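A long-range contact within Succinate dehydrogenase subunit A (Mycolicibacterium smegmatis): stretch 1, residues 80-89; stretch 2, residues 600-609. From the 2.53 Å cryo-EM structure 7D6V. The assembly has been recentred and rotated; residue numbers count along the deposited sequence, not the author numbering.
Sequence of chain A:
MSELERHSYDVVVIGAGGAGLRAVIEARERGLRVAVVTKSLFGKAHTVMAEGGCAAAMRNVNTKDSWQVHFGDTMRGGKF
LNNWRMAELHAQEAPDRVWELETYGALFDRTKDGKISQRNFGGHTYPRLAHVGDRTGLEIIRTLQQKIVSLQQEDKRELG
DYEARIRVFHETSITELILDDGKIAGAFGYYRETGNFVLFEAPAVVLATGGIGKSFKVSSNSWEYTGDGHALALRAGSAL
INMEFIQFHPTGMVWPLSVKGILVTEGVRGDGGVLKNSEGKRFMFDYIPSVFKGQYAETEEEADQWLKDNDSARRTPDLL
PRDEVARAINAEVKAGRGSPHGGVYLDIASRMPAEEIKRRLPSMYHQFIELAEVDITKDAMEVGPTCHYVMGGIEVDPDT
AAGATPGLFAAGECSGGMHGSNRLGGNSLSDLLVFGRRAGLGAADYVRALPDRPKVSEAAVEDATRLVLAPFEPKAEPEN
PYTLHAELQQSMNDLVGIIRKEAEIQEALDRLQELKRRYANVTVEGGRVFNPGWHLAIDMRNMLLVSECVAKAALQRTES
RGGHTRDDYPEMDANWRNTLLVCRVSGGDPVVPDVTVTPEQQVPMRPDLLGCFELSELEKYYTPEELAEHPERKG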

# COMPACT_ATOMS: atom_id res chain seq x y z
N PHE A 80 -21.75 24.30 -12.77
CA PHE A 80 -22.38 24.19 -14.08
C PHE A 80 -21.44 24.56 -15.21
O PHE A 80 -21.88 24.90 -16.32
N LEU A 81 -20.13 24.49 -14.96
CA LEU A 81 -19.13 24.58 -16.01
C LEU A 81 -18.80 23.21 -16.59
O LEU A 81 -18.06 23.13 -17.58
N ASN A 82 -19.36 22.15 -16.01
CA ASN A 82 -19.05 20.78 -16.40
C ASN A 82 -19.45 20.52 -17.85
O ASN A 82 -20.33 21.18 -18.41
N ASN A 83 -18.78 19.55 -18.46
CA ASN A 83 -19.31 18.91 -19.66
C ASN A 83 -20.51 18.07 -19.25
O ASN A 83 -20.35 17.04 -18.59
N TRP A 84 -21.71 18.52 -19.61
CA TRP A 84 -22.92 17.88 -19.12
C TRP A 84 -23.08 16.47 -19.65
O TRP A 84 -23.60 15.60 -18.95
N ARG A 85 -22.64 16.22 -20.89
CA ARG A 85 -22.69 14.86 -21.42
C ARG A 85 -21.80 13.92 -20.63
O ARG A 85 -22.21 12.80 -20.29
N MET A 86 -20.59 14.37 -20.29
CA MET A 86 -19.69 13.53 -19.51
C MET A 86 -20.24 13.28 -18.11
O MET A 86 -20.16 12.16 -17.59
N ALA A 87 -20.82 14.31 -17.49
CA ALA A 87 -21.38 14.16 -16.15
C ALA A 87 -22.55 13.19 -16.16
O ALA A 87 -22.64 12.30 -15.31
N GLU A 88 -23.46 13.34 -17.13
CA GLU A 88 -24.60 12.44 -17.22
C GLU A 88 -24.16 11.01 -17.48
O GLU A 88 -24.68 10.06 -16.87
N LEU A 89 -23.18 10.84 -18.37
CA LEU A 89 -22.73 9.50 -18.74
C LEU A 89 -22.03 8.82 -17.57
O LEU A 89 -22.25 7.63 -17.31
N GLU A 600 -17.23 28.75 -27.15
CA GLU A 600 -18.47 28.56 -26.42
C GLU A 600 -18.78 27.08 -26.25
O GLU A 600 -18.43 26.25 -27.09
N GLN A 601 -19.44 26.77 -25.14
CA GLN A 601 -19.86 25.40 -24.85
C GLN A 601 -21.14 25.06 -25.60
O GLN A 601 -21.88 25.94 -26.05
N GLN A 602 -21.40 23.76 -25.71
CA GLN A 602 -22.61 23.29 -26.36
C GLN A 602 -23.84 23.66 -25.53
O GLN A 602 -23.78 23.74 -24.30
N VAL A 603 -24.95 23.91 -26.23
CA VAL A 603 -26.23 24.29 -25.65
C VAL A 603 -26.48 23.47 -24.39
O VAL A 603 -26.43 22.23 -24.44
N PRO A 604 -26.76 24.12 -23.24
CA PRO A 604 -26.48 23.48 -21.94
C PRO A 604 -27.01 22.07 -21.75
O PRO A 604 -26.22 21.14 -21.62
N MET A 605 -28.32 21.87 -21.78
CA MET A 605 -28.88 20.58 -21.39
C MET A 605 -30.24 20.40 -22.04
O MET A 605 -31.11 21.27 -21.92
N ARG A 606 -30.42 19.28 -22.74
CA ARG A 606 -31.58 19.12 -23.61
C ARG A 606 -32.89 18.90 -22.83
O ARG A 606 -33.69 19.84 -22.77
N PRO A 607 -33.19 17.74 -22.23
CA PRO A 607 -34.06 17.72 -21.04
C PRO A 607 -33.33 17.64 -19.70
O PRO A 607 -34.00 17.40 -18.70
N ASP A 608 -32.01 17.79 -19.65
CA ASP A 608 -31.34 17.77 -18.36
C ASP A 608 -31.53 19.13 -17.70
O ASP A 608 -30.59 19.75 -17.21
N LEU A 609 -32.79 19.56 -17.66
CA LEU A 609 -33.30 20.77 -17.05
C LEU A 609 -34.41 20.37 -16.10
O LEU A 609 -35.55 20.83 -16.17

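The contact joins parts of the chain more than 500 residues apart and buries 495 Å², summed over both sides. Stretch 1 contributes a loop and the first turns of a helix that starts at W84, while stretch 2 runs past it without regular secondary structure. The nearest CA atoms across the contact are those of W84 and M605, 6.9 Å apart, and W84 is also the residue most covered by the partner stretch, at 128 Å².

E600 lies out of reach, so the contact begins at Q601. Its CA-to-CB bond points toward stretch 1, and chi1 m with chi2 t extends the chain so that the amide arrives beside L81: Q601 NE2 is 3.5 Å from L81 CD1. The L81 CA-to-CB bond points away, yet with chi1 t and chi2 p its end comes nearer to Q601. This is packing of a methyl against an amide; the NE2 group finds its hydrogen bond elsewhere in the structure.

Q602 starts toward stretch 1, but its end leads away (chi1 t, chi2 p). Its CB lies 4.3 Å from W84 NE1, whereas its OE1 turns back on its own stretch and accepts a hydrogen bond from V603 N at 3.1 Å, with an N-H...O angle of 149°. V603 points sideways and its side chain stays 6.5 Å off, so its approach is made by the backbone, V603 O to W84 NE1 at 3.7 Å. The P604 CA-to-CB bond points away, and its ring stays clear of stretch 1. The angle at W84 NE1 is too poor for a hydrogen bond to P604 O.

The W84 CA-to-CB bond points toward stretch 2, and chi1 p with chi2 at -89° sets the indole along the segment from Q602 to D608. M605, oriented sideways with chi1 m, chi2 t and chi3 m, supplies the apolar contact, its CG 3.9 Å from W84 CB.

R606 begins sideways, with chi1 at 31° between wells, but chi2 and chi3 are both t and carry the guanidinium back to the helix. W84 CZ3 lies over one face of the guanidinium, 4.0 Å from R606 NE. At its edge, R606 NH1 donates to E88 OE2 at 2.9 Å and 164°, a well-directed hydrogen bond within a salt bridge. E88 points toward stretch 2 with chi1 and chi2 t, and its OE1 accepts from R85 NH2 at 2.9 Å and 151°. The carboxylate thus bridges two arginines whose like charges approach to 3.7 Å, R85 NH2 to R606 NH1.

P607 is out of reach. D608, chi1 m and pointing toward stretch 1, brings OD2 to 3.9 Å from W84 CE3 and 4.0 Å from E88 OE1. The like charges of these acids are accompanied by R606, whose NH2 is 3.6 Å from D608 OD2, a long salt bridge of charges only, because the oxygen lies well out of the guanidinium plane. L609 makes no contact.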

# COMPACT_ATOMS: atom_id res chain seq x y z
CB PHE A 80 -23.67 25.02 -14.14
CG PHE A 80 -24.73 24.54 -13.19
CD1 PHE A 80 -24.81 25.06 -11.91
CD2 PHE A 80 -25.62 23.56 -13.57
CE1 PHE A 80 -25.78 24.61 -11.04
CE2 PHE A 80 -26.59 23.11 -12.70
CZ PHE A 80 -26.66 23.64 -11.43
CB LEU A 81 -17.86 25.24 -15.46
CG LEU A 81 -16.74 25.63 -16.41
CD1 LEU A 81 -17.18 26.76 -17.32
CD2 LEU A 81 -15.50 26.00 -15.65
CB ASN A 82 -19.82 19.81 -15.51
CG ASN A 82 -19.57 20.04 -14.04
OD1 ASN A 82 -20.32 20.76 -13.39
ND2 ASN A 82 -18.57 19.39 -13.50
CB ASN A 83 -18.25 18.06 -20.34
CG ASN A 83 -18.57 17.79 -21.80
OD1 ASN A 83 -19.73 17.60 -22.17
ND2 ASN A 83 -17.54 17.76 -22.63
CB TRP A 84 -24.14 18.73 -19.50
CG TRP A 84 -24.23 18.99 -20.96
CD1 TRP A 84 -23.68 20.03 -21.64
CD2 TRP A 84 -24.93 18.19 -21.92
NE1 TRP A 84 -24.00 19.93 -22.97
CE2 TRP A 84 -24.76 18.81 -23.17
CE3 TRP A 84 -25.67 17.01 -21.85
CZ2 TRP A 84 -25.30 18.30 -24.34
CZ3 TRP A 84 -26.21 16.50 -23.01
CH2 TRP A 84 -26.03 17.14 -24.24
CB ARG A 85 -22.30 14.88 -22.90
CG ARG A 85 -22.44 13.54 -23.60
CD ARG A 85 -23.82 12.94 -23.44
NE ARG A 85 -23.95 11.74 -24.25
CZ ARG A 85 -24.81 10.76 -24.00
NH1 ARG A 85 -24.85 9.70 -24.80
NH2 ARG A 85 -25.61 10.82 -22.96
CB MET A 86 -18.31 14.17 -19.43
CG MET A 86 -17.45 13.92 -20.65
SD MET A 86 -15.89 14.82 -20.61
CE MET A 86 -14.90 13.71 -19.61
CB ALA A 87 -21.80 15.52 -15.60
CB GLU A 88 -25.54 12.91 -18.34
CG GLU A 88 -26.55 11.87 -18.76
CD GLU A 88 -27.08 12.11 -20.16
OE1 GLU A 88 -26.39 12.79 -20.94
OE2 GLU A 88 -28.18 11.63 -20.47
CB LEU A 89 -21.83 9.64 -19.96
CG LEU A 89 -21.45 8.48 -20.86
CD1 LEU A 89 -22.70 7.95 -21.52
CD2 LEU A 89 -20.50 9.01 -21.91
CB GLU A 600 -19.64 29.25 -27.13
CG GLU A 600 -19.38 30.70 -27.49
CD GLU A 600 -19.09 31.55 -26.27
OE1 GLU A 600 -20.00 31.73 -25.43
OE2 GLU A 600 -17.94 32.03 -26.14
CB GLN A 601 -20.07 25.21 -23.35
CG GLN A 601 -18.85 25.48 -22.49
CD GLN A 601 -18.97 24.88 -21.11
OE1 GLN A 601 -19.07 23.66 -20.96
NE2 GLN A 601 -18.97 25.73 -20.09
CB GLN A 602 -22.54 21.77 -26.56
CG GLN A 602 -23.72 21.18 -27.30
CD GLN A 602 -23.86 21.72 -28.71
OE1 GLN A 602 -24.72 22.54 -28.99
NE2 GLN A 602 -22.99 21.25 -29.60
CB VAL A 603 -27.37 24.11 -26.67
CG1 VAL A 603 -28.71 24.40 -26.04
CG2 VAL A 603 -27.13 25.00 -27.87
CB PRO A 604 -27.13 24.45 -20.93
CG PRO A 604 -27.93 25.43 -21.76
CD PRO A 604 -27.24 25.49 -23.07
CB MET A 605 -28.98 20.46 -19.85
CG MET A 605 -27.64 20.34 -19.13
SD MET A 605 -27.63 20.61 -17.35
CE MET A 605 -28.46 22.19 -17.23
CB ARG A 606 -31.24 18.02 -24.63
CG ARG A 606 -30.29 16.96 -24.07
CD ARG A 606 -30.51 15.60 -24.71
NE ARG A 606 -29.48 14.64 -24.33
CZ ARG A 606 -29.53 13.90 -23.23
NH1 ARG A 606 -28.55 13.06 -22.94
NH2 ARG A 606 -30.57 13.99 -22.41
CB PRO A 607 -34.89 16.46 -21.27
CG PRO A 607 -33.97 15.57 -21.90
CD PRO A 607 -33.36 16.45 -22.93
CB ASP A 608 -29.86 17.43 -18.51
CG ASP A 608 -29.62 16.01 -18.97
OD1 ASP A 608 -30.30 15.10 -18.47
OD2 ASP A 608 -28.75 15.81 -19.85
CB LEU A 609 -33.77 21.76 -18.11
CG LEU A 609 -32.72 22.25 -19.11
CD1 LEU A 609 -33.39 22.97 -20.26
CD2 LEU A 609 -31.70 23.15 -18.44